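Local coordinates for structure-specific endonuclease subunit SLX1 (PDB 4XLG), which probably acts as the catalytic subunit of the SLX1-SLX4 endonuclease, nicking branched DNA close to its junctions during repair and recombination, at residues S162-E170 / V182-V190. The protein carries 1 engineered substitution. Numbering follows the deposited sequence.
Sequences SLSQDALTE and VNEKNMELV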
ATOM      1  N   SER B 162     -13.613   2.709  -2.542  1.00 27.34           N
ATOM      2  CA  SER B 162     -14.160   3.483  -3.647  1.00 27.28           C
ATOM      3  C   SER B 162     -14.874   2.543  -4.614  1.00 26.14           C
ATOM      4  O   SER B 162     -14.668   1.323  -4.588  1.00 24.40           O
ATOM      5  CB  SER B 162     -13.068   4.307  -4.358  1.00 30.11           C
ATOM      6  OG  SER B 162     -11.964   3.490  -4.727  1.00 32.21           O
ATOM      7  N   LEU B 163     -15.714   3.150  -5.452  1.00 26.95           N
ATOM      8  CA  LEU B 163     -16.535   2.389  -6.412  1.00 26.96           C
ATOM      9  C   LEU B 163     -16.505   3.139  -7.730  1.00 26.26           C
ATOM     10  O   LEU B 163     -16.718   4.376  -7.753  1.00 27.13           O
ATOM     11  CB  LEU B 163     -17.989   2.248  -5.908  1.00 27.84           C
ATOM     12  CG  LEU B 163     -18.976   1.613  -6.909  1.00 28.66           C
ATOM     13  CD1 LEU B 163     -18.702   0.118  -7.056  1.00 27.64           C
ATOM     14  CD2 LEU B 163     -20.452   1.850  -6.402  1.00 32.72           C
ATOM     15  N   SER B 164     -16.218   2.426  -8.811  1.00 26.97           N
ATOM     16  CA  SER B 164     -16.134   3.078 -10.116  1.00 28.04           C
ATOM     17  C   SER B 164     -17.395   3.825 -10.477  1.00 30.56           C
ATOM     18  O   SER B 164     -18.485   3.328 -10.265  1.00 29.30           O
ATOM     19  CB  SER B 164     -15.872   2.044 -11.212  1.00 28.35           C
ATOM     20  OG  SER B 164     -14.511   1.700 -11.283  1.00 28.16           O
ATOM     21  N   GLN B 165     -17.235   5.013 -11.038  1.00 29.27           N
ATOM     22  CA  GLN B 165     -18.359   5.630 -11.720  1.00 34.06           C
ATOM     23  C   GLN B 165     -18.755   4.653 -12.839  1.00 34.09           C
ATOM     24  O   GLN B 165     -17.877   4.115 -13.539  1.00 31.44           O
ATOM     25  CB  GLN B 165     -17.964   6.992 -12.279  1.00 40.44           C
ATOM     26  CG  GLN B 165     -19.074   7.665 -13.054  1.00 51.41           C
ATOM     27  CD  GLN B 165     -18.826   9.150 -13.135  1.00 68.70           C
ATOM     28  OE1 GLN B 165     -17.739   9.580 -13.529  1.00 74.32           O
ATOM     29  NE2 GLN B 165     -19.805   9.947 -12.709  1.00 75.47           N
ATOM     30  N   ASP B 166     -20.047   4.419 -13.015  1.00 35.06           N
ATOM     31  CA  ASP B 166     -20.521   3.465 -14.039  1.00 35.79           C
ATOM     32  C   ASP B 166     -20.035   2.022 -13.805  1.00 29.14           C
ATOM     33  O   ASP B 166     -19.896   1.248 -14.745  1.00 26.74           O
ATOM     34  CB  ASP B 166     -20.089   3.906 -15.445  1.00 37.78           C
ATOM     35  CG  ASP B 166     -20.571   5.295 -15.796  1.00 49.92           C
ATOM     36  OD1 ASP B 166     -21.713   5.673 -15.425  1.00 49.44           O
ATOM     37  OD2 ASP B 166     -19.765   6.007 -16.438  1.00 53.43           O
ATOM     38  N   ALA B 167     -19.777   1.665 -12.546  1.00 28.53           N
ATOM     39  CA  ALA B 167     -19.498   0.265 -12.171  1.00 26.50           C
ATOM     40  C   ALA B 167     -20.566  -0.659 -12.744  1.00 26.12           C
ATOM     41  O   ALA B 167     -21.771  -0.300 -12.803  1.00 26.91           O
ATOM     42  CB  ALA B 167     -19.457   0.109 -10.633  1.00 25.03           C
ATOM     43  N   LEU B 168     -20.147  -1.845 -13.148  1.00 25.35           N
ATOM     44  CA  LEU B 168     -21.107  -2.861 -13.586  1.00 28.50           C
ATOM     45  C   LEU B 168     -21.963  -3.339 -12.408  1.00 31.36           C
ATOM     46  O   LEU B 168     -21.580  -3.253 -11.261  1.00 27.88           O
ATOM     47  CB  LEU B 168     -20.375  -4.053 -14.217  1.00 25.45           C
ATOM     48  CG  LEU B 168     -19.594  -3.621 -15.461  1.00 28.64           C
ATOM     49  CD1 LEU B 168     -19.134  -4.850 -16.228  1.00 25.70           C
ATOM     50  CD2 LEU B 168     -20.459  -2.612 -16.329  1.00 32.75           C
ATOM     51  N   THR B 169     -23.115  -3.897 -12.717  1.00 30.30           N
ATOM     52  CA  THR B 169     -23.968  -4.421 -11.672  1.00 33.34           C
ATOM     53  C   THR B 169     -24.210  -5.916 -11.895  1.00 31.13           C
ATOM     54  O   THR B 169     -23.260  -6.699 -11.900  1.00 30.28           O
ATOM     55  CB  THR B 169     -25.298  -3.630 -11.601  1.00 37.45           C
ATOM     56  OG1 THR B 169     -25.939  -3.602 -12.889  1.00 37.90           O
ATOM     57  CG2 THR B 169     -24.996  -2.175 -11.158  1.00 40.09           C
ATOM     58  N   GLU B 170     -25.467  -6.331 -12.048  1.00 32.69           N
ATOM     59  CA  GLU B 170     -25.665  -7.768 -12.252  1.00 33.87           C
ATOM     60  C   GLU B 170     -25.095  -8.153 -13.640  1.00 32.04           C
ATOM     61  O   GLU B 170     -25.335  -7.481 -14.627  1.00 34.62           O
ATOM     62  CB  GLU B 170     -27.154  -8.160 -12.145  1.00 37.19           C
ATOM     63  CG  GLU B 170     -27.351  -9.685 -12.125  1.00 47.31           C
ATOM     64  CD  GLU B 170     -28.803 -10.121 -11.815  1.00 59.23           C
ATOM     65  N   VAL B 182     -19.562  -7.217 -21.211  1.00 21.40           N
ATOM     66  CA  VAL B 182     -19.051  -7.117 -19.830  1.00 19.91           C
ATOM     67  C   VAL B 182     -17.526  -6.929 -19.810  1.00 23.32           C
ATOM     68  O   VAL B 182     -16.993  -6.024 -19.132  1.00 20.79           O
ATOM     69  CB  VAL B 182     -19.476  -8.377 -18.969  1.00 20.72           C
ATOM     70  CG1 VAL B 182     -18.717  -8.360 -17.581  1.00 23.18           C
ATOM     71  CG2 VAL B 182     -20.999  -8.407 -18.819  1.00 23.06           C
ATOM     72  N   ASN B 183     -16.821  -7.719 -20.613  1.00 18.74           N
ATOM     73  CA  ASN B 183     -15.366  -7.667 -20.673  1.00 19.30           C
ATOM     74  C   ASN B 183     -14.932  -6.251 -21.153  1.00 21.73           C
ATOM     75  O   ASN B 183     -14.040  -5.628 -20.535  1.00 22.40           O
ATOM     76  CB  ASN B 183     -14.876  -8.764 -21.599  1.00 21.71           C
ATOM     77  CG  ASN B 183     -13.395  -8.719 -21.910  1.00 22.36           C
ATOM     78  OD1 ASN B 183     -13.038  -9.101 -23.010  1.00 25.28           O
ATOM     79  ND2 ASN B 183     -12.524  -8.304 -20.983  1.00 21.58           N
ATOM     80  N   GLU B 184     -15.578  -5.757 -22.214  1.00 20.95           N
ATOM     81  CA  GLU B 184     -15.143  -4.441 -22.745  1.00 20.62           C
ATOM     82  C   GLU B 184     -15.416  -3.322 -21.749  1.00 24.27           C
ATOM     83  O   GLU B 184     -14.582  -2.404 -21.591  1.00 22.46           O
ATOM     84  CB  GLU B 184     -15.857  -4.138 -24.075  1.00 24.39           C
ATOM     85  CG  GLU B 184     -15.303  -5.070 -25.129  1.00 30.68           C
ATOM     86  N   LYS B 185     -16.580  -3.359 -21.095  1.00 21.51           N
ATOM     87  CA  LYS B 185     -16.911  -2.294 -20.138  0.51 22.39           C
ATOM     88  C   LYS B 185     -16.005  -2.362 -18.925  1.00 21.42           C
ATOM     89  O   LYS B 185     -15.528  -1.320 -18.436  1.00 20.73           O
ATOM     90  CB  LYS B 185     -18.378  -2.361 -19.691  0.51 23.59           C
ATOM     91  CG  LYS B 185     -19.362  -1.782 -20.747  0.51 26.70           C
ATOM     92  CD  LYS B 185     -20.810  -1.957 -20.292  0.51 31.44           C
ATOM     93  CE  LYS B 185     -21.785  -1.173 -21.178  0.51 36.00           C
ATOM     94  NZ  LYS B 185     -21.472  -1.346 -22.620  0.51 40.50           N
ATOM     95  N   ASN B 186     -15.760  -3.579 -18.444  1.00 19.00           N
ATOM     96  CA  ASN B 186     -14.867  -3.738 -17.293  1.00 21.54           C
ATOM     97  C   ASN B 186     -13.446  -3.237 -17.636  1.00 23.12           C
ATOM     98  O   ASN B 186     -12.814  -2.554 -16.837  1.00 19.87           O
ATOM     99  CB  ASN B 186     -14.840  -5.207 -16.871  1.00 19.08           C
ATOM    100  CG  ASN B 186     -13.827  -5.498 -15.731  1.00 16.69           C
ATOM    101  OD1 ASN B 186     -12.851  -6.221 -15.924  1.00 19.76           O
ATOM    102  ND2 ASN B 186     -14.132  -4.970 -14.528  1.00 20.37           N
ATOM    103  N   MET B 187     -12.956  -3.542 -18.828  1.00 19.81           N
ATOM    104  CA  MET B 187     -11.591  -3.058 -19.227  1.00 20.58           C
ATOM    105  C   MET B 187     -11.542  -1.535 -19.157  1.00 22.10           C
ATOM    106  O   MET B 187     -10.526  -0.973 -18.725  1.00 22.09           O
ATOM    107  CB  MET B 187     -11.231  -3.467 -20.685  1.00 21.95           C
ATOM    108  CG  MET B 187     -10.820  -4.941 -20.780  1.00 27.72           C
ATOM    109  SD  MET B 187      -9.179  -5.240 -19.933  1.00 35.35           S
ATOM    110  CE  MET B 187      -8.064  -4.223 -20.830  1.00 37.00           C
ATOM    111  N   GLU B 188     -12.603  -0.901 -19.604  1.00 20.98           N
ATOM    112  CA  GLU B 188     -12.624   0.575 -19.660  1.00 21.00           C
ATOM    113  C   GLU B 188     -12.574   1.094 -18.195  1.00 24.74           C
ATOM    114  O   GLU B 188     -11.894   2.086 -17.895  1.00 23.79           O
ATOM    115  CB  GLU B 188     -13.871   1.127 -20.399  1.00 25.11           C
ATOM    116  CG  GLU B 188     -13.662   2.588 -20.608  1.00 44.33           C
ATOM    117  CD  GLU B 188     -12.439   2.807 -21.526  1.00 60.80           C
ATOM    118  OE1 GLU B 188     -11.509   3.606 -21.203  1.00 68.74           O
ATOM    119  OE2 GLU B 188     -12.399   2.105 -22.562  1.00 65.61           O
ATOM    120  N   LEU B 189     -13.318   0.439 -17.282  1.00 20.63           N
ATOM    121  CA  LEU B 189     -13.293   0.875 -15.865  1.00 22.98           C
ATOM    122  C   LEU B 189     -11.894   0.734 -15.245  1.00 23.32           C
ATOM    123  O   LEU B 189     -11.458   1.584 -14.442  1.00 21.96           O
ATOM    124  CB  LEU B 189     -14.288   0.049 -15.007  1.00 22.14           C
ATOM    125  CG  LEU B 189     -15.732   0.223 -15.474  1.00 22.44           C
ATOM    126  CD1 LEU B 189     -16.644  -0.742 -14.596  1.00 24.63           C
ATOM    127  CD2 LEU B 189     -16.239   1.626 -15.319  1.00 25.31           C
ATOM    128  N   VAL B 190     -11.219  -0.371 -15.573  1.00 19.77           N
ATOM    129  CA  VAL B 190      -9.889  -0.649 -15.011  1.00 19.48           C
ATOM    130  C   VAL B 190      -8.912   0.404 -15.612  1.00 20.91           C
ATOM    131  O   VAL B 190      -8.081   0.990 -14.878  1.00 21.16           O
ATOM    132  CB  VAL B 190      -9.400  -2.084 -15.328  1.00 18.39           C
ATOM    133  CG1 VAL B 190      -7.898  -2.289 -14.896  1.00 18.25           C
ATOM    134  CG2 VAL B 190     -10.284  -3.148 -14.592  1.00 17.89           C
TER
HETATM  135  O   HOH W   1     -13.160   3.124 -12.998  1.00 27.93           O
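S164 and L168 of the broken strand 160-168 face L189 and N186 of helix 176-213, with CA-CA separations of 6.8 Å for S164-L189 and 7.3 Å for L168-N186. Between these two points the strand makes a type II beta turn from S164 to A167, closed by the bond from A167 N to S164 O (3.1 Å). L189 is directed at this turn: CG lies beside its own backbone N (chi1 -62°), and the two methyls lie against the turn backbone. L189 CD2 comes within 3.5 Å of Q165 O, while L189 CD1 sits 3.9 Å from A167 CA, so the methyls meet main chain more than side chains. L168 points back at the helix and splits its two methyls between V182 and K185, about one helical turn apart. L168 CD1 packs 3.8 Å from V182 CG1, and L168 CD2 rests against K185 CB; in the conformer given, the lysine chain crosses the leucine at about a right angle and leads NZ away to D181. The 292 Å² buried come mainly from L168 and L189. No direct hydrogen bond joins the segments; a water bridges them instead, 2.6 Å from S164 OG and donating to L189 O at 2.7 Å. H131 NE2, on the neighbouring strand 129-132, also hydrogen-bonds S164 OG, so the hydroxyl has a partner in the sheet as well as the water. By position, this is the outermost strand, within this chain, of the mixed sheet that includes the GIY-YIG strands, interrupted by a turn and packed through two leucines on the long helix that runs on toward the zinc-binding domain.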